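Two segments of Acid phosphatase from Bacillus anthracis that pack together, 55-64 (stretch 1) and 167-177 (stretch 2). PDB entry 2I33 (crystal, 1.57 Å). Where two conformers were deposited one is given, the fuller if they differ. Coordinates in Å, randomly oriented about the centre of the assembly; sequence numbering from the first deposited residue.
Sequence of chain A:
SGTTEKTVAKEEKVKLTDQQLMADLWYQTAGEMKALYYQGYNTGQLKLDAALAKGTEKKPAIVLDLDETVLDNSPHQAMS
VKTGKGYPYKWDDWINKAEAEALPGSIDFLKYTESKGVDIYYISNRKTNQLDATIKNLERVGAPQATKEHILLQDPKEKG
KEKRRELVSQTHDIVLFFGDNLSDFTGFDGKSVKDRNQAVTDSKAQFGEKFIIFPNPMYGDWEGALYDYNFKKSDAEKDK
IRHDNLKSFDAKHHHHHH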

ATOM      1  N   GLY A  55     -17.416  23.031  -5.980  1.00 32.43           N
ATOM      2  CA  GLY A  55     -17.934  23.952  -5.001  1.00 33.33           C
ATOM      3  C   GLY A  55     -18.532  23.166  -3.868  1.00 33.78           C
ATOM      4  O   GLY A  55     -18.785  21.962  -3.979  1.00 34.38           O
ATOM      5  N   THR A  56     -18.734  23.853  -2.762  1.00 34.57           N
ATOM      6  CA  THR A  56     -19.274  23.239  -1.577  1.00 35.29           C
ATOM      7  C   THR A  56     -20.335  24.167  -1.008  1.00 34.96           C
ATOM      8  O   THR A  56     -20.405  25.351  -1.380  1.00 36.03           O
ATOM      9  CB  THR A  56     -18.168  23.020  -0.534  1.00 35.07           C
ATOM     10  OG1 THR A  56     -17.595  24.285  -0.182  1.00 36.35           O
ATOM     11  CG2 THR A  56     -17.066  22.081  -1.071  1.00 36.28           C
ATOM     12  N   GLU A  57     -21.172  23.630  -0.120  1.00 34.84           N
ATOM     13  CA  GLU A  57     -22.175  24.418   0.581  1.00 34.08           C
ATOM     14  C   GLU A  57     -21.475  25.118   1.733  1.00 33.44           C
ATOM     15  O   GLU A  57     -21.654  26.300   1.943  1.00 34.03           O
ATOM     16  N   LYS A  58     -20.645  24.367   2.462  1.00 32.10           N
ATOM     17  CA  LYS A  58     -19.892  24.917   3.586  1.00 31.06           C
ATOM     18  C   LYS A  58     -18.412  25.061   3.234  1.00 30.16           C
ATOM     19  O   LYS A  58     -17.940  24.547   2.221  1.00 29.15           O
ATOM     20  CB  LYS A  58     -20.017  24.015   4.819  1.00 31.03           C
ATOM     21  CG  LYS A  58     -21.429  23.691   5.280  1.00 32.57           C
ATOM     22  CD  LYS A  58     -21.359  22.741   6.501  1.00 32.51           C
ATOM     23  CE  LYS A  58     -22.750  22.441   7.035  1.00 34.64           C
ATOM     24  NZ  LYS A  58     -22.790  21.323   8.027  1.00 36.89           N
ATOM     25  N   LYS A  59     -17.697  25.748   4.114  1.00 28.95           N
ATOM     26  CA  LYS A  59     -16.268  25.948   4.006  1.00 28.13           C
ATOM     27  C   LYS A  59     -15.612  24.580   3.789  1.00 26.87           C
ATOM     28  O   LYS A  59     -15.906  23.643   4.505  1.00 27.09           O
ATOM     29  CB  LYS A  59     -15.798  26.594   5.297  1.00 27.93           C
ATOM     30  CG  LYS A  59     -14.324  26.673   5.563  1.00 32.18           C
ATOM     31  CD  LYS A  59     -13.596  27.662   4.696  1.00 35.72           C
ATOM     32  CE  LYS A  59     -12.211  27.924   5.262  1.00 38.20           C
ATOM     33  NZ  LYS A  59     -12.312  28.357   6.673  1.00 39.60           N
ATOM     34  N   PRO A  60     -14.767  24.447   2.759  1.00 25.95           N
ATOM     35  CA  PRO A  60     -14.174  23.130   2.580  1.00 25.80           C
ATOM     36  C   PRO A  60     -13.171  22.755   3.673  1.00 26.00           C
ATOM     37  O   PRO A  60     -12.438  23.602   4.191  1.00 26.33           O
ATOM     38  CB  PRO A  60     -13.468  23.235   1.219  1.00 24.95           C
ATOM     39  CG  PRO A  60     -13.323  24.687   0.969  1.00 26.59           C
ATOM     40  CD  PRO A  60     -14.373  25.402   1.710  1.00 27.27           C
ATOM     41  N   ALA A  61     -13.124  21.467   3.988  1.00 25.92           N
ATOM     42  CA  ALA A  61     -12.071  20.924   4.838  1.00 25.19           C
ATOM     43  C   ALA A  61     -11.578  19.593   4.303  1.00 25.01           C
ATOM     44  O   ALA A  61     -12.239  18.945   3.496  1.00 25.68           O
ATOM     45  CB  ALA A  61     -12.542  20.727   6.245  1.00 26.04           C
ATOM     46  N   ILE A  62     -10.400  19.227   4.751  1.00 25.13           N
ATOM     47  CA  ILE A  62      -9.936  17.856   4.623  1.00 25.63           C
ATOM     48  C   ILE A  62      -9.568  17.346   5.998  1.00 25.86           C
ATOM     49  O   ILE A  62      -9.312  18.127   6.926  1.00 26.41           O
ATOM     50  CB  ILE A  62      -8.731  17.716   3.677  1.00 25.52           C
ATOM     51  CG1 ILE A  62      -7.503  18.417   4.258  1.00 26.32           C
ATOM     52  CG2 ILE A  62      -9.120  18.224   2.276  1.00 25.49           C
ATOM     53  CD1 ILE A  62      -6.264  18.152   3.453  1.00 26.08           C
ATOM     54  N   VAL A  63      -9.613  16.030   6.119  1.00 26.08           N
ATOM     55  CA  VAL A  63      -9.322  15.335   7.342  1.00 25.98           C
ATOM     56  C   VAL A  63      -8.225  14.338   7.068  1.00 26.20           C
ATOM     57  O   VAL A  63      -8.293  13.637   6.082  1.00 25.86           O
ATOM     58  CB  VAL A  63     -10.557  14.582   7.821  1.00 26.32           C
ATOM     59  CG1 VAL A  63     -10.182  13.516   8.855  1.00 26.53           C
ATOM     60  CG2 VAL A  63     -11.575  15.571   8.351  1.00 25.68           C
ATOM     61  N   LEU A  64      -7.240  14.310   7.943  1.00 26.35           N
ATOM     62  CA  LEU A  64      -6.189  13.327   7.883  1.00 27.03           C
ATOM     63  C   LEU A  64      -5.948  12.681   9.217  1.00 27.03           C
ATOM     64  O   LEU A  64      -5.953  13.321  10.263  1.00 27.64           O
ATOM     65  CB  LEU A  64      -4.874  13.949   7.451  1.00 27.05           C
ATOM     66  CG  LEU A  64      -4.919  14.827   6.208  1.00 28.08           C
ATOM     67  CD1 LEU A  64      -5.063  16.304   6.575  1.00 28.97           C
ATOM     68  CD2 LEU A  64      -3.678  14.607   5.390  1.00 27.78           C
TER
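Stretch 2, residues 167-177: LVSQTHDIVLF

Two neighbouring parallel strands share a simple rule: one strand spends its alternate residues on hydrogen bonds to its partner, while its side chains fall by turns on the two faces of the sheet. Acid phosphatase from Bacillus anthracis offers a compact example, in which a helix containing Val-168 leads into a strand that runs through Phe-177 and lies beside the strand ending at Leu-64. The two strands run in the same general direction, their axes crossing at -46° and approaching to 4.4 Å.

Before the strand, a loop approach in which Glu-57 turns out of the extended conformation is held by one carboxylate. Thr-56 sets its CB 3.4 Å from Asp-173 OD2, and the same oxygen accepts a weak bond from Glu-57 N (2.9 Å) and a nearly straight one from Lys-58 N (2.7 Å). The fully extended outer part of the Lys-58 side chain reaches back to two carbonyls ahead of the strand, NZ donating to Ser-169 O and Gln-170 O, both at 2.9 Å.

The ladder then opens with Lys-59 O, which accepts from Asp-173 N at 2.9 Å. Pro-60, lacking an amide hydrogen, lies with its CA 4.9 Å from Asp-173 CA. Ala-61 bonds on both sides of its partner Ile-174: its N donates to Asp-173 O (3.0 Å), and its O accepts from Val-175 N (2.8 Å). Its CB packs 3.4 Å from His-172 CB, on the face shared with Ile-174, Val-63 and Phe-177.

Ile-62 turns to the other face, with its CG2 3.9 Å from Val-175 CG2 and 4.0 Å from Leu-176 CB. Val-63 resumes the bonding, its N donating to Leu-176 O at 3.1 Å, while its CG2 meets Ile-174 CG2 and its CB meets Phe-177 CD1, each at 3.8 Å. The CA-to-CB bond of Leu-64 points away from stretch 2, and the residue makes no contact with it.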

ATOM      1  N   LEU A 167     -18.179  16.416  14.091  1.00 28.53           N
ATOM      2  CA  LEU A 167     -17.938  17.780  14.565  1.00 28.88           C
ATOM      3  C   LEU A 167     -17.404  18.653  13.449  1.00 28.98           C
ATOM      4  O   LEU A 167     -17.875  19.780  13.262  1.00 28.09           O
ATOM      5  CB  LEU A 167     -16.946  17.808  15.727  1.00 29.47           C
ATOM      6  N   VAL A 168     -16.424  18.140  12.713  1.00 28.66           N
ATOM      7  CA  VAL A 168     -15.883  18.905  11.603  1.00 29.18           C
ATOM      8  C   VAL A 168     -16.950  19.151  10.546  1.00 29.56           C
ATOM      9  O   VAL A 168     -17.045  20.253  10.008  1.00 30.57           O
ATOM     10  CB  VAL A 168     -14.680  18.225  10.955  1.00 29.46           C
ATOM     11  CG1 VAL A 168     -14.313  18.961   9.672  1.00 29.43           C
ATOM     12  CG2 VAL A 168     -13.522  18.234  11.925  1.00 28.53           C
ATOM     13  N   SER A 169     -17.724  18.113  10.237  1.00 30.49           N
ATOM     14  CA  SER A 169     -18.727  18.188   9.172  0.50 31.27           C
ATOM     15  C   SER A 169     -19.811  19.189   9.536  1.00 31.71           C
ATOM     16  O   SER A 169     -20.577  19.640   8.669  1.00 32.57           O
ATOM     17  CB  SER A 169     -19.360  16.814   8.909  0.50 31.19           C
ATOM     18  OG  SER A 169     -20.388  16.541   9.879  0.50 31.61           O
ATOM     19  N   GLN A 170     -19.880  19.542  10.817  1.00 32.93           N
ATOM     20  CA  GLN A 170     -20.830  20.561  11.246  1.00 33.00           C
ATOM     21  C   GLN A 170     -20.511  21.909  10.600  1.00 33.49           C
ATOM     22  O   GLN A 170     -21.402  22.634  10.230  1.00 33.27           O
ATOM     23  CB  GLN A 170     -20.825  20.751  12.763  1.00 33.76           C
ATOM     24  CG  GLN A 170     -21.251  19.526  13.564  1.00 34.08           C
ATOM     25  CD  GLN A 170     -21.434  19.837  15.040  1.00 34.82           C
ATOM     26  OE1 GLN A 170     -21.597  21.021  15.435  1.00 37.89           O
ATOM     27  NE2 GLN A 170     -21.405  18.771  15.876  1.00 36.32           N
ATOM     28  N   THR A 171     -19.224  22.220  10.449  1.00 32.58           N
ATOM     29  CA  THR A 171     -18.801  23.549  10.016  1.00 33.40           C
ATOM     30  C   THR A 171     -18.163  23.529   8.642  1.00 32.43           C
ATOM     31  O   THR A 171     -18.009  24.563   7.995  1.00 33.32           O
ATOM     32  CB  THR A 171     -17.812  24.101  11.029  1.00 32.77           C
ATOM     33  OG1 THR A 171     -16.838  23.099  11.337  1.00 37.34           O
ATOM     34  CG2 THR A 171     -18.575  24.526  12.317  1.00 33.62           C
ATOM     35  N   HIS A 172     -17.779  22.342   8.212  1.00 31.89           N
ATOM     36  CA  HIS A 172     -17.056  22.199   6.978  1.00 30.71           C
ATOM     37  C   HIS A 172     -17.680  21.116   6.149  1.00 30.85           C
ATOM     38  O   HIS A 172     -18.312  20.197   6.663  1.00 31.36           O
ATOM     39  CB  HIS A 172     -15.602  21.857   7.277  1.00 31.51           C
ATOM     40  CG  HIS A 172     -14.871  22.948   7.985  1.00 31.99           C
ATOM     41  ND1 HIS A 172     -15.076  23.245   9.321  1.00 33.49           N
ATOM     42  CD2 HIS A 172     -13.958  23.841   7.538  1.00 32.53           C
ATOM     43  CE1 HIS A 172     -14.328  24.283   9.660  1.00 34.28           C
ATOM     44  NE2 HIS A 172     -13.628  24.651   8.598  1.00 34.32           N
ATOM     45  N   ASP A 173     -17.503  21.218   4.841  1.00 29.13           N
ATOM     46  CA  ASP A 173     -17.808  20.105   3.976  1.00 29.37           C
ATOM     47  C   ASP A 173     -16.507  19.396   3.773  1.00 28.92           C
ATOM     48  O   ASP A 173     -15.600  19.921   3.152  1.00 28.24           O
ATOM     49  CB  ASP A 173     -18.368  20.562   2.648  1.00 30.07           C
ATOM     50  CG  ASP A 173     -19.810  20.980   2.743  1.00 32.08           C
ATOM     51  OD1 ASP A 173     -20.537  20.527   3.663  1.00 35.84           O
ATOM     52  OD2 ASP A 173     -20.221  21.800   1.902  1.00 35.88           O
ATOM     53  N   ILE A 174     -16.388  18.211   4.348  1.00 28.42           N
ATOM     54  CA  ILE A 174     -15.132  17.505   4.290  1.00 28.01           C
ATOM     55  C   ILE A 174     -15.073  16.901   2.926  1.00 27.74           C
ATOM     56  O   ILE A 174     -15.879  16.045   2.597  1.00 29.83           O
ATOM     57  CB  ILE A 174     -15.012  16.412   5.344  1.00 27.66           C
ATOM     58  CG1 ILE A 174     -15.225  17.024   6.743  1.00 28.22           C
ATOM     59  CG2 ILE A 174     -13.648  15.734   5.214  1.00 26.37           C
ATOM     60  CD1 ILE A 174     -15.398  15.968   7.849  1.00 27.76           C
ATOM     61  N   VAL A 175     -14.136  17.348   2.111  1.00 26.46           N
ATOM     62  CA  VAL A 175     -14.136  16.870   0.747  1.00 26.94           C
ATOM     63  C   VAL A 175     -13.254  15.649   0.532  1.00 27.17           C
ATOM     64  O   VAL A 175     -13.382  14.971  -0.498  1.00 28.17           O
ATOM     65  CB  VAL A 175     -13.758  17.981  -0.240  1.00 27.21           C
ATOM     66  CG1 VAL A 175     -14.778  19.108  -0.201  1.00 27.92           C
ATOM     67  CG2 VAL A 175     -12.365  18.510   0.044  1.00 28.06           C
ATOM     68  N   LEU A 176     -12.355  15.389   1.491  1.00 26.32           N
ATOM     69  CA  LEU A 176     -11.435  14.265   1.426  1.00 27.12           C
ATOM     70  C   LEU A 176     -11.052  13.823   2.808  1.00 26.52           C
ATOM     71  O   LEU A 176     -10.933  14.638   3.722  1.00 25.70           O
ATOM     72  CB  LEU A 176     -10.164  14.685   0.712  1.00 27.04           C
ATOM     73  CG  LEU A 176     -10.235  14.959  -0.789  1.00 29.57           C
ATOM     74  CD1 LEU A 176      -8.951  15.659  -1.195  1.00 29.98           C
ATOM     75  CD2 LEU A 176     -10.425  13.648  -1.521  1.00 33.80           C
ATOM     76  N   PHE A 177     -10.853  12.507   2.933  1.00 25.78           N
ATOM     77  CA  PHE A 177     -10.268  11.883   4.102  1.00 26.73           C
ATOM     78  C   PHE A 177      -9.032  11.137   3.690  1.00 26.97           C
ATOM     79  O   PHE A 177      -9.041  10.472   2.666  1.00 27.84           O
ATOM     80  CB  PHE A 177     -11.221  10.843   4.661  1.00 26.81           C
ATOM     81  CG  PHE A 177     -12.495  11.411   5.120  1.00 27.19           C
ATOM     82  CD1 PHE A 177     -12.671  11.770   6.446  1.00 27.70           C
ATOM     83  CD2 PHE A 177     -13.526  11.631   4.227  1.00 26.55           C
ATOM     84  CE1 PHE A 177     -13.843  12.315   6.868  1.00 27.42           C
ATOM     85  CE2 PHE A 177     -14.720  12.187   4.655  1.00 28.54           C
ATOM     86  CZ  PHE A 177     -14.869  12.513   5.992  1.00 26.61           C
TER